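Local atomic coordinates of RimK domain protein ATP-grasp (Sphaerobacter thermophilus, PDB entry 5I47), a protein that probably binds ATP and a metal ion and may act as a glutamate ligase of the RimK-like ATP-grasp type. Residues A90-L95 against V130-T135; P105-R110 against L168-I173; T232-V237 against V251-D256. All blocks are in the same frame, centred on the assembly; numbering follows the deposited sequence.

Interaction 1: residues A90-L95 against V130-T135; sequences ADRMAL and VLKSLT
Asp91 and Thr135 meet in a single backbone bridge, CA to CA 4.5 Å, between two short segments running 119° apart, and this sets the start of helix 92-101 against the chain that leaves strand 129-133. Leu134 O accepts a weak bond from Arg92 N at 2.7 Å. The same helix end is N-capped by Asp91, whose CG stands anti to the backbone N (chi1 -170°); its OD1 takes Ala94 N from above the carboxylate plane at 3.2 Å and adds a weak bond from the N of Met93 (selenomethionine). The Arg92 chain is extended from CG to NE. Arg92 NH1 meets a lone pair of Ser133 O at 2.9 Å, within the guanidinium plane, while Ser133 OG, a weak second acceptor for NH1, donates to Thr135 O at 2.8 Å. Lys132 crosses Arg92 at about a right angle, CB 3.7 Å from Arg92 CD, and its CG lies over one guanidinium face; Lys132 NZ hydrogen-bonds to Gln170 OE1. Strand 167-171 lies beside strand 129-133 and brings Leu168 against Arg92 and Leu134, and Val67 of the second subunit packs on Met93 and Leu134.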
ATOM      1  N   ALA B  90      -4.607   7.476  -2.188  1.00 24.85           N
ATOM      2  CA  ALA B  90      -4.840   6.050  -2.359  1.00 22.08           C
ATOM      3  C   ALA B  90      -4.961   5.304  -1.043  1.00 22.64           C
ATOM      4  O   ALA B  90      -5.586   4.236  -1.005  1.00 25.88           O
ATOM      5  CB  ALA B  90      -3.706   5.429  -3.178  1.00 18.46           C
ATOM      6  N   ASP B  91      -4.392   5.841   0.030  1.00 26.21           N
ATOM      7  CA  ASP B  91      -4.273   5.150   1.312  1.00 27.82           C
ATOM      8  C   ASP B  91      -5.089   5.926   2.343  1.00 26.20           C
ATOM      9  O   ASP B  91      -4.643   6.965   2.843  1.00 26.27           O
ATOM     10  CB  ASP B  91      -2.804   5.038   1.716  1.00 29.49           C
ATOM     11  CG  ASP B  91      -2.586   4.124   2.902  1.00 37.49           C
ATOM     12  OD1 ASP B  91      -3.539   3.887   3.670  1.00 44.66           O
ATOM     13  OD2 ASP B  91      -1.447   3.643   3.069  1.00 40.49           O
ATOM     14  N   ARG B  92      -6.280   5.415   2.664  1.00 25.34           N
ATOM     15  CA  ARG B  92      -7.115   6.070   3.664  1.00 26.52           C
ATOM     16  C   ARG B  92      -6.439   6.102   5.027  1.00 25.52           C
ATOM     17  O   ARG B  92      -6.653   7.040   5.803  1.00 25.77           O
ATOM     18  CB  ARG B  92      -8.473   5.371   3.757  1.00 31.42           C
ATOM     19  CG  ARG B  92      -9.289   5.439   2.466  1.00 35.13           C
ATOM     20  CD  ARG B  92     -10.768   5.127   2.689  1.00 31.73           C
ATOM     21  NE  ARG B  92     -11.514   5.201   1.437  1.00 30.17           N
ATOM     22  CZ  ARG B  92     -11.884   4.143   0.724  1.00 29.57           C
ATOM     23  NH1 ARG B  92     -11.602   2.922   1.149  1.00 31.17           N
ATOM     24  NH2 ARG B  92     -12.547   4.309  -0.412  1.00 33.78           N
HETATM   25  N   MSE B  93      -5.620   5.102   5.335  1.00 26.85           N
HETATM   26  CA  MSE B  93      -4.940   5.042   6.621  1.00 24.26           C
HETATM   27  C   MSE B  93      -3.873   6.126   6.735  1.00 22.21           C
HETATM   28  O   MSE B  93      -3.783   6.819   7.753  1.00 22.65           O
HETATM   29  CB  MSE B  93      -4.311   3.665   6.828  1.00 29.37           C
HETATM   30  CG  MSE B  93      -3.546   3.532   8.129  1.00 36.55           C
HETATM   31 SE   MSE B  93      -4.721   3.593   9.690  1.00 52.70          SE
HETATM   32  CE  MSE B  93      -4.143   5.279  10.502  1.00 42.71           C
ATOM     33  N   ALA B  94      -3.057   6.270   5.687  1.00 23.86           N
ATOM     34  CA  ALA B  94      -2.014   7.292   5.714  1.00 22.11           C
ATOM     35  C   ALA B  94      -2.618   8.690   5.705  1.00 22.22           C
ATOM     36  O   ALA B  94      -2.130   9.587   6.402  1.00 25.06           O
ATOM     37  CB  ALA B  94      -1.057   7.107   4.536  1.00 14.72           C
ATOM     38  N   LEU B  95      -3.685   8.890   4.924  1.00 20.33           N
ATOM     39  CA  LEU B  95      -4.382  10.173   4.929  1.00 17.88           C
ATOM     40  C   LEU B  95      -4.979  10.466   6.296  1.00 25.87           C
ATOM     41  O   LEU B  95      -4.897  11.597   6.791  1.00 27.12           O
ATOM     42  CB  LEU B  95      -5.473  10.179   3.863  1.00 13.04           C
ATOM     43  CG  LEU B  95      -6.350  11.433   3.795  1.00 18.91           C
ATOM     44  CD1 LEU B  95      -5.519  12.661   3.450  1.00 16.84           C
ATOM     45  CD2 LEU B  95      -7.473  11.240   2.786  1.00 17.78           C
ATOM     46  N   VAL B 130     -19.528   3.566   8.509  1.00 42.22           N
ATOM     47  CA  VAL B 130     -19.134   3.154   7.166  1.00 38.79           C
ATOM     48  C   VAL B 130     -17.875   2.304   7.264  1.00 36.38           C
ATOM     49  O   VAL B 130     -16.995   2.571   8.089  1.00 35.76           O
ATOM     50  CB  VAL B 130     -18.904   4.360   6.231  1.00 38.58           C
ATOM     51  CG1 VAL B 130     -20.220   5.020   5.883  1.00 40.06           C
ATOM     52  CG2 VAL B 130     -17.966   5.364   6.873  1.00 38.34           C
ATOM     53  N   LEU B 131     -17.802   1.268   6.433  1.00 34.68           N
ATOM     54  CA  LEU B 131     -16.616   0.431   6.317  1.00 32.73           C
ATOM     55  C   LEU B 131     -15.810   0.883   5.110  1.00 33.22           C
ATOM     56  O   LEU B 131     -16.338   0.958   3.997  1.00 36.05           O
ATOM     57  CB  LEU B 131     -16.977  -1.049   6.170  1.00 32.35           C
ATOM     58  CG  LEU B 131     -17.758  -1.745   7.286  1.00 33.27           C
ATOM     59  CD1 LEU B 131     -17.796  -3.237   7.027  1.00 33.73           C
ATOM     60  CD2 LEU B 131     -17.152  -1.454   8.641  1.00 32.30           C
ATOM     61  N   LYS B 132     -14.534   1.182   5.334  1.00 33.59           N
ATOM     62  CA  LYS B 132     -13.636   1.638   4.282  1.00 33.07           C
ATOM     63  C   LYS B 132     -12.382   0.784   4.322  1.00 34.08           C
ATOM     64  O   LYS B 132     -11.727   0.694   5.365  1.00 36.90           O
ATOM     65  CB  LYS B 132     -13.273   3.117   4.456  1.00 26.12           C
ATOM     66  CG  LYS B 132     -14.443   4.082   4.424  1.00 26.62           C
ATOM     67  CD  LYS B 132     -13.962   5.518   4.610  1.00 30.18           C
ATOM     68  CE  LYS B 132     -15.097   6.528   4.466  1.00 35.61           C
ATOM     69  NZ  LYS B 132     -14.585   7.927   4.575  1.00 35.02           N
ATOM     70  N   SER B 133     -12.051   0.157   3.198  1.00 33.82           N
ATOM     71  CA  SER B 133     -10.762  -0.511   3.086  1.00 35.17           C
ATOM     72  C   SER B 133      -9.636   0.500   3.281  1.00 35.76           C
ATOM     73  O   SER B 133      -9.772   1.681   2.950  1.00 34.72           O
ATOM     74  CB  SER B 133     -10.637  -1.195   1.723  1.00 33.60           C
ATOM     75  OG  SER B 133     -11.042  -0.327   0.678  1.00 31.51           O
ATOM     76  N   LEU B 134      -8.516   0.026   3.840  1.00 24.71           N
ATOM     77  CA  LEU B 134      -7.392   0.920   4.112  1.00 26.99           C
ATOM     78  C   LEU B 134      -6.878   1.573   2.839  1.00 29.63           C
ATOM     79  O   LEU B 134      -6.362   2.695   2.880  1.00 30.19           O
ATOM     80  CB  LEU B 134      -6.257   0.163   4.804  1.00 27.48           C
ATOM     81  CG  LEU B 134      -6.564  -0.615   6.085  1.00 28.27           C
ATOM     82  CD1 LEU B 134      -5.277  -1.018   6.784  1.00 26.88           C
ATOM     83  CD2 LEU B 134      -7.448   0.191   7.016  1.00 31.45           C
ATOM     84  N   THR B 135      -7.010   0.891   1.706  1.00 32.29           N
ATOM     85  CA  THR B 135      -6.591   1.394   0.408  1.00 32.93           C
ATOM     86  C   THR B 135      -7.812   1.527  -0.489  1.00 35.70           C
ATOM     87  O   THR B 135      -8.673   0.641  -0.506  1.00 35.30           O
ATOM     88  CB  THR B 135      -5.556   0.460  -0.229  1.00 38.43           C
ATOM     89  OG1 THR B 135      -4.299   0.618   0.443  1.00 47.81           O
ATOM     90  CG2 THR B 135      -5.383   0.755  -1.717  1.00 38.78           C
TER
HETATM   91  O   HOH W   1     -12.486   1.365  -1.373  1.00 27.17           O

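Interaction 2: residues P105-R110 against L168-I173; sequences PVPETR and LVQQFI
The antiparallel pairing of Thr109 and Arg110 with Gln170 and Val169 joins edge strand 109-112 to strand 167-171 in the four-stranded sheet of the RimK-like ATP-grasp domain. Thr109 and Gln170 form a non-hydrogen-bonded pair, and Arg110 and Val169 the hydrogen-bonded one that follows, bonded in both directions. The Thr109-Gln170 pair is flanked on its other side by Gln171 N to Glu108 O at 2.8 Å, nearly along the C=O axis, the carbonyl being that of the residue just ahead of strand 109-112.

In the Thr109-Gln170 pair it is the side chains that bond to each other. Gln170 runs extended from CG, itself anti to the backbone N (chi1 -172°), and brings NE2 to Thr109 OG1 at 3.1 Å with the hydroxyl oxygen in the plane of the amide. That hydroxyl gives its own proton to Pro107 O, 2.8 Å from OG1, while OE1 of Gln170 accepts from Lys132 NZ, so both ends of the amide are held. Pro107 packs obliquely on the glutamine stem, CB 3.6 Å from Gln170 CG, and Thr109 CG2 lies 4.0 Å from Leu168 CD2. An alanine in place of Thr109 would probably leave Gln170 NE2 and Pro107 O each without this partner and the amide held at OE1 alone, freer to turn about its CG-CD bond.

On the other face, Arg110 grips Glu108 in a salt bridge, end-on, NH1 and NH2 both meeting Glu108 OE2, with NH2 at 2.7 Å on its anti lone pair. Arg110 NH2 forms a second salt bridge with Glu124. Helix 115-125 covers this face, setting Ala121 on Arg110 and Val169, while Leu96 of helix 92-101 packs on Thr109 and strand 129-133 flanks strand 167-171 across from strand 109-112.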
ATOM      1  N   PRO B 105     -10.096  18.228  11.483  1.00 34.11           N
ATOM      2  CA  PRO B 105     -11.155  17.349  12.000  1.00 34.92           C
ATOM      3  C   PRO B 105     -11.531  16.258  11.006  1.00 32.14           C
ATOM      4  O   PRO B 105     -11.713  16.515   9.813  1.00 31.34           O
ATOM      5  CB  PRO B 105     -12.322  18.310  12.248  1.00 35.59           C
ATOM      6  CG  PRO B 105     -12.046  19.477  11.357  1.00 34.05           C
ATOM      7  CD  PRO B 105     -10.557  19.617  11.330  1.00 30.97           C
ATOM      8  N   VAL B 106     -11.640  15.037  11.518  1.00 32.34           N
ATOM      9  CA  VAL B 106     -12.068  13.866  10.752  1.00 30.96           C
ATOM     10  C   VAL B 106     -13.063  13.084  11.597  1.00 31.36           C
ATOM     11  O   VAL B 106     -13.109  13.241  12.823  1.00 37.81           O
ATOM     12  CB  VAL B 106     -10.872  12.968  10.364  1.00 25.53           C
ATOM     13  CG1 VAL B 106      -9.988  13.669   9.347  1.00 23.69           C
ATOM     14  CG2 VAL B 106     -10.065  12.591  11.591  1.00 18.75           C
ATOM     15  N   PRO B 107     -13.889  12.253  10.965  1.00 28.28           N
ATOM     16  CA  PRO B 107     -14.862  11.474  11.738  1.00 29.38           C
ATOM     17  C   PRO B 107     -14.175  10.478  12.656  1.00 35.55           C
ATOM     18  O   PRO B 107     -13.044  10.047  12.426  1.00 36.68           O
ATOM     19  CB  PRO B 107     -15.685  10.754  10.665  1.00 24.51           C
ATOM     20  CG  PRO B 107     -15.474  11.531   9.432  1.00 24.22           C
ATOM     21  CD  PRO B 107     -14.076  12.058   9.518  1.00 27.42           C
ATOM     22  N   GLU B 108     -14.884  10.128  13.726  1.00 37.19           N
ATOM     23  CA  GLU B 108     -14.394   9.112  14.644  1.00 32.35           C
ATOM     24  C   GLU B 108     -14.148   7.817  13.882  1.00 24.24           C
ATOM     25  O   GLU B 108     -15.017   7.344  13.146  1.00 22.56           O
ATOM     26  CB  GLU B 108     -15.401   8.896  15.774  1.00 40.54           C
ATOM     27  CG  GLU B 108     -14.860   8.099  16.949  1.00 52.14           C
ATOM     28  CD  GLU B 108     -13.802   8.854  17.729  1.00 58.42           C
ATOM     29  OE1 GLU B 108     -13.775  10.100  17.654  1.00 60.83           O
ATOM     30  OE2 GLU B 108     -12.994   8.198  18.420  1.00 59.64           O
ATOM     31  N   THR B 109     -12.951   7.255  14.040  1.00 26.23           N
ATOM     32  CA  THR B 109     -12.530   6.123  13.228  1.00 25.78           C
ATOM     33  C   THR B 109     -11.829   5.093  14.098  1.00 22.80           C
ATOM     34  O   THR B 109     -11.157   5.437  15.072  1.00 26.65           O
ATOM     35  CB  THR B 109     -11.602   6.574  12.090  1.00 26.14           C
ATOM     36  OG1 THR B 109     -12.258   7.589  11.320  1.00 28.31           O
ATOM     37  CG2 THR B 109     -11.247   5.410  11.174  1.00 23.84           C
ATOM     38  N   ARG B 110     -12.013   3.821  13.748  1.00 24.54           N
ATOM     39  CA  ARG B 110     -11.268   2.719  14.336  1.00 29.17           C
ATOM     40  C   ARG B 110     -10.658   1.874  13.228  1.00 29.59           C
ATOM     41  O   ARG B 110     -11.298   1.621  12.202  1.00 30.91           O
ATOM     42  CB  ARG B 110     -12.157   1.840  15.224  1.00 34.71           C
ATOM     43  CG  ARG B 110     -12.675   2.528  16.467  1.00 37.17           C
ATOM     44  CD  ARG B 110     -11.535   3.012  17.347  1.00 39.88           C
ATOM     45  NE  ARG B 110     -12.028   3.799  18.475  1.00 42.63           N
ATOM     46  CZ  ARG B 110     -12.390   5.077  18.394  1.00 43.61           C
ATOM     47  NH1 ARG B 110     -12.319   5.722  17.238  1.00 42.73           N
ATOM     48  NH2 ARG B 110     -12.829   5.712  19.472  1.00 48.10           N
ATOM     49  N   LEU B 168     -11.554   0.121   7.980  1.00 34.65           N
ATOM     50  CA  LEU B 168     -11.816   1.252   8.861  1.00 31.22           C
ATOM     51  C   LEU B 168     -13.300   1.283   9.202  1.00 31.94           C
ATOM     52  O   LEU B 168     -14.148   1.262   8.303  1.00 31.33           O
ATOM     53  CB  LEU B 168     -11.417   2.574   8.202  1.00 28.40           C
ATOM     54  CG  LEU B 168      -9.957   2.823   7.819  1.00 27.04           C
ATOM     55  CD1 LEU B 168      -9.837   4.149   7.094  1.00 26.03           C
ATOM     56  CD2 LEU B 168      -9.062   2.804   9.046  1.00 25.20           C
ATOM     57  N   VAL B 169     -13.610   1.326  10.492  1.00 31.00           N
ATOM     58  CA  VAL B 169     -14.973   1.523  10.971  1.00 32.68           C
ATOM     59  C   VAL B 169     -15.089   2.990  11.360  1.00 36.15           C
ATOM     60  O   VAL B 169     -14.530   3.420  12.375  1.00 37.39           O
ATOM     61  CB  VAL B 169     -15.306   0.592  12.144  1.00 31.97           C
ATOM     62  CG1 VAL B 169     -16.712   0.862  12.651  1.00 31.36           C
ATOM     63  CG2 VAL B 169     -15.171  -0.863  11.718  1.00 32.00           C
ATOM     64  N   GLN B 170     -15.793   3.769  10.541  1.00 34.65           N
ATOM     65  CA  GLN B 170     -15.826   5.219  10.674  1.00 38.24           C
ATOM     66  C   GLN B 170     -17.250   5.686  10.924  1.00 42.14           C
ATOM     67  O   GLN B 170     -18.185   5.231  10.256  1.00 40.93           O
ATOM     68  CB  GLN B 170     -15.262   5.897   9.422  1.00 34.90           C
ATOM     69  CG  GLN B 170     -15.074   7.397   9.563  1.00 33.87           C
ATOM     70  CD  GLN B 170     -14.419   8.020   8.347  1.00 32.95           C
ATOM     71  OE1 GLN B 170     -15.024   8.110   7.280  1.00 32.19           O
ATOM     72  NE2 GLN B 170     -13.169   8.446   8.501  1.00 34.43           N
ATOM     73  N   GLN B 171     -17.408   6.597  11.883  1.00 46.14           N
ATOM     74  CA  GLN B 171     -18.721   7.148  12.179  1.00 51.57           C
ATOM     75  C   GLN B 171     -19.294   7.848  10.954  1.00 49.13           C
ATOM     76  O   GLN B 171     -18.575   8.506  10.196  1.00 44.81           O
ATOM     77  CB  GLN B 171     -18.631   8.122  13.354  1.00 55.07           C
ATOM     78  CG  GLN B 171     -19.929   8.844  13.672  1.00 58.38           C
ATOM     79  CD  GLN B 171     -19.894   9.523  15.026  1.00 63.01           C
ATOM     80  OE1 GLN B 171     -19.535  10.696  15.141  1.00 60.30           O
ATOM     81  NE2 GLN B 171     -20.263   8.782  16.065  1.00 68.99           N
ATOM     82  N   PHE B 172     -20.599   7.688  10.753  1.00 52.50           N
ATOM     83  CA  PHE B 172     -21.295   8.302   9.632  1.00 55.88           C
ATOM     84  C   PHE B 172     -21.926   9.614  10.075  1.00 55.31           C
ATOM     85  O   PHE B 172     -22.677   9.647  11.055  1.00 53.68           O
ATOM     86  CB  PHE B 172     -22.366   7.370   9.068  1.00 60.29           C
ATOM     87  CG  PHE B 172     -22.988   7.871   7.799  1.00 65.02           C
ATOM     88  CD1 PHE B 172     -22.298   7.793   6.601  1.00 64.65           C
ATOM     89  CD2 PHE B 172     -24.256   8.428   7.802  1.00 68.17           C
ATOM     90  CE1 PHE B 172     -22.861   8.255   5.427  1.00 64.18           C
ATOM     91  CE2 PHE B 172     -24.826   8.893   6.630  1.00 68.01           C
ATOM     92  CZ  PHE B 172     -24.125   8.806   5.441  1.00 65.46           C
ATOM     93  N   ILE B 173     -21.616  10.685   9.354  1.00 57.49           N
ATOM     94  CA  ILE B 173     -22.184  12.001   9.631  1.00 61.73           C
ATOM     95  C   ILE B 173     -23.086  12.382   8.463  1.00 68.79           C
ATOM     96  O   ILE B 173     -22.589  12.855   7.432  1.00 72.11           O
ATOM     97  CB  ILE B 173     -21.082  13.044   9.860  1.00 59.55           C
ATOM     98  CG1 ILE B 173     -20.008  12.483  10.798  1.00 55.24           C
ATOM     99  CG2 ILE B 173     -21.676  14.328  10.423  1.00 60.07           C
ATOM    100  CD1 ILE B 173     -18.856  13.427  11.046  1.00 53.58           C
TER
HETATM  101  O   HOH W   2     -17.537  11.515  14.091  1.00 35.63           O

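Interaction 3: residues T232-V237 against V251-D256; sequences TGTYAV and VANLVD
The Tyr235 ring meets Val251 obliquely, CD1 lying 3.5 Å from Val251 CG1, while Val237 CG2 of its own strand sits in the ring plane at the edge. Helix 216-230 adds Ile226, Ile227 and Leu230, and the hydroxyl bonds to Gly231 O. Tyr235 chi1 of 56° puts CG between the backbone N and the carbonyl carbon, a crowded position, and Tyr235 CB is 3.1 Å from Ala252 O.

The second flat group, the Asn253 amide, places OD1 2.9 Å from Thr234 O. Both are acceptors, and both take Leu254 N: Thr234 O from above its carbonyl plane at 3.2 Å, OD1 only weakly. Asn253 ND2 bonds to the carbonyls of Asp57 and Gly59.

All this lies at the open end of the beta hairpin of strands 235-241 and 246-253, where residues 235-237 and 251-253 run antiparallel at 157°. Ala236 and Ala252 exchange two backbone bonds, Ala236 N to Ala252 O at 2.9 Å and Ala252 N to Ala236 O at 3.0 Å. Val237 and Val251 lie side by side on the other face. Leu254, the centre of an inverse gamma turn, has CB 3.6 Å from Tyr235 N, and Ile271 of helix 267-275 packs on both Leu254 and Thr234.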
ATOM      1  N   THR B 232       0.221  21.001  -2.218  1.00 28.50           N
ATOM      2  CA  THR B 232      -0.424  21.405  -3.454  1.00 25.93           C
ATOM      3  C   THR B 232      -0.676  20.189  -4.347  1.00 32.16           C
ATOM      4  O   THR B 232      -0.006  19.159  -4.243  1.00 36.45           O
ATOM      5  CB  THR B 232       0.437  22.426  -4.196  1.00 24.75           C
ATOM      6  OG1 THR B 232       1.726  21.858  -4.470  1.00 18.84           O
ATOM      7  CG2 THR B 232       0.611  23.687  -3.357  1.00 27.44           C
ATOM      8  N   GLY B 233      -1.646  20.328  -5.236  1.00 32.22           N
ATOM      9  CA  GLY B 233      -1.963  19.272  -6.174  1.00 31.13           C
ATOM     10  C   GLY B 233      -3.323  19.500  -6.799  1.00 33.61           C
ATOM     11  O   GLY B 233      -3.972  20.526  -6.588  1.00 27.25           O
ATOM     12  N   THR B 234      -3.744  18.510  -7.579  1.00 34.89           N
ATOM     13  CA  THR B 234      -5.053  18.512  -8.225  1.00 33.66           C
ATOM     14  C   THR B 234      -5.908  17.461  -7.526  1.00 28.64           C
ATOM     15  O   THR B 234      -5.801  16.268  -7.822  1.00 28.91           O
ATOM     16  CB  THR B 234      -4.923  18.239  -9.722  1.00 35.43           C
ATOM     17  OG1 THR B 234      -4.093  17.091  -9.931  1.00 38.30           O
ATOM     18  CG2 THR B 234      -4.294  19.427 -10.420  1.00 34.14           C
ATOM     19  N   TYR B 235      -6.746  17.903  -6.588  1.00 24.38           N
ATOM     20  CA  TYR B 235      -7.541  16.971  -5.800  1.00 26.26           C
ATOM     21  C   TYR B 235      -8.800  17.660  -5.292  1.00 25.07           C
ATOM     22  O   TYR B 235      -8.959  18.876  -5.408  1.00 30.29           O
ATOM     23  CB  TYR B 235      -6.728  16.380  -4.635  1.00 28.40           C
ATOM     24  CG  TYR B 235      -6.094  17.368  -3.668  1.00 30.47           C
ATOM     25  CD1 TYR B 235      -6.828  17.932  -2.629  1.00 28.81           C
ATOM     26  CD2 TYR B 235      -4.746  17.700  -3.769  1.00 31.84           C
ATOM     27  CE1 TYR B 235      -6.244  18.817  -1.733  1.00 29.12           C
ATOM     28  CE2 TYR B 235      -4.153  18.580  -2.880  1.00 31.98           C
ATOM     29  CZ  TYR B 235      -4.907  19.138  -1.863  1.00 30.61           C
ATOM     30  OH  TYR B 235      -4.315  20.015  -0.973  1.00 25.12           O
ATOM     31  N   ALA B 236      -9.697  16.859  -4.720  1.00 23.41           N
ATOM     32  CA  ALA B 236     -10.977  17.329  -4.209  1.00 25.59           C
ATOM     33  C   ALA B 236     -11.211  16.758  -2.819  1.00 33.13           C
ATOM     34  O   ALA B 236     -11.183  15.538  -2.636  1.00 43.54           O
ATOM     35  CB  ALA B 236     -12.116  16.925  -5.143  1.00 31.56           C
ATOM     36  N   VAL B 237     -11.447  17.633  -1.844  1.00 30.36           N
ATOM     37  CA  VAL B 237     -11.665  17.236  -0.457  1.00 29.33           C
ATOM     38  C   VAL B 237     -13.165  17.113  -0.216  1.00 37.56           C
ATOM     39  O   VAL B 237     -13.907  18.096  -0.347  1.00 38.80           O
ATOM     40  CB  VAL B 237     -11.035  18.243   0.520  1.00 27.94           C
ATOM     41  CG1 VAL B 237     -11.078  17.709   1.941  1.00 22.01           C
ATOM     42  CG2 VAL B 237      -9.607  18.574   0.114  1.00 27.40           C
ATOM     43  N   VAL B 251     -10.302  12.473   0.553  1.00 34.66           N
ATOM     44  CA  VAL B 251      -9.687  13.266  -0.509  1.00 35.02           C
ATOM     45  C   VAL B 251      -9.476  12.354  -1.711  1.00 36.36           C
ATOM     46  O   VAL B 251      -9.085  11.192  -1.557  1.00 40.86           O
ATOM     47  CB  VAL B 251      -8.349  13.907  -0.065  1.00 30.19           C
ATOM     48  CG1 VAL B 251      -7.926  14.987  -1.048  1.00 26.41           C
ATOM     49  CG2 VAL B 251      -8.449  14.490   1.343  1.00 28.47           C
ATOM     50  N   ALA B 252      -9.740  12.875  -2.909  1.00 33.27           N
ATOM     51  CA  ALA B 252      -9.622  12.097  -4.134  1.00 34.96           C
ATOM     52  C   ALA B 252      -8.944  12.935  -5.205  1.00 34.45           C
ATOM     53  O   ALA B 252      -8.792  14.150  -5.071  1.00 34.98           O
ATOM     54  CB  ALA B 252     -10.990  11.615  -4.633  1.00 38.37           C
ATOM     55  N   ASN B 253      -8.541  12.271  -6.285  1.00 36.25           N
ATOM     56  CA  ASN B 253      -7.945  12.971  -7.415  1.00 34.30           C
ATOM     57  C   ASN B 253      -8.995  13.819  -8.121  1.00 33.89           C
ATOM     58  O   ASN B 253     -10.170  13.449  -8.204  1.00 37.39           O
ATOM     59  CB  ASN B 253      -7.325  11.975  -8.399  1.00 32.33           C
ATOM     60  CG  ASN B 253      -6.410  12.646  -9.407  1.00 30.40           C
ATOM     61  OD1 ASN B 253      -5.883  13.727  -9.158  1.00 30.56           O
ATOM     62  ND2 ASN B 253      -6.215  12.003 -10.548  1.00 29.38           N
ATOM     63  N   LEU B 254      -8.565  14.976  -8.630  1.00 29.54           N
ATOM     64  CA  LEU B 254      -9.471  15.883  -9.338  1.00 31.41           C
ATOM     65  C   LEU B 254      -9.745  15.308 -10.724  1.00 38.14           C
ATOM     66  O   LEU B 254      -9.115  15.664 -11.725  1.00 41.59           O
ATOM     67  CB  LEU B 254      -8.889  17.287  -9.419  1.00 25.22           C
ATOM     68  CG  LEU B 254      -9.839  18.332 -10.006  1.00 26.52           C
ATOM     69  CD1 LEU B 254     -11.089  18.450  -9.150  1.00 25.96           C
ATOM     70  CD2 LEU B 254      -9.151  19.682 -10.146  1.00 28.36           C
ATOM     71  N   VAL B 255     -10.707  14.391 -10.775  1.00 37.60           N
ATOM     72  CA  VAL B 255     -11.089  13.747 -12.027  1.00 36.48           C
ATOM     73  C   VAL B 255     -12.197  14.519 -12.729  1.00 41.77           C
ATOM     74  O   VAL B 255     -12.136  14.751 -13.938  1.00 38.64           O
ATOM     75  CB  VAL B 255     -11.502  12.284 -11.765  1.00 32.04           C
ATOM     76  CG1 VAL B 255     -12.029  11.648 -13.036  1.00 30.62           C
ATOM     77  CG2 VAL B 255     -10.324  11.486 -11.223  1.00 28.08           C
ATOM     78  N   ASP B 256     -13.218  14.933 -11.981  1.00 51.45           N
ATOM     79  CA  ASP B 256     -14.352  15.671 -12.527  1.00 56.49           C
ATOM     80  C   ASP B 256     -14.226  17.138 -12.132  1.00 56.04           C
ATOM     81  O   ASP B 256     -14.478  17.498 -10.978  1.00 55.96           O
ATOM     82  CB  ASP B 256     -15.676  15.098 -12.023  1.00 63.67           C
ATOM     83  CG  ASP B 256     -15.677  13.587 -11.969  1.00 74.66           C
ATOM     84  OD1 ASP B 256     -15.221  12.951 -12.945  1.00 78.39           O
ATOM     85  OD2 ASP B 256     -16.130  13.034 -10.943  1.00 78.41           O
TER

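In the fold
Interactions 1 and 2 share one antiparallel sheet, their centres 11 Å apart: strands 129-133 and 167-171 are neighbours, with Lys132 O 2.7 Å from Leu168 N in a probable hydrogen bond. Apolar contact follows, Val130 CG1 lying 3.5 Å from Phe172 CD1. Interaction 3 belongs to the five-stranded antiparallel sheet, 16 Å from interaction 1 between centres; the two touch where Leu95 CD2 of helix 92-101 packs 3.7 Å from Val251 CG2. Interactions 2 and 3 come no nearer than about 8 Å between atoms. In ATP-grasp enzymes the nucleotide lies between two such sheets, so the cleft between them is probably where ATP binds. A glycerol, probably from the crystallisation liquor, bonds to Thr109 N.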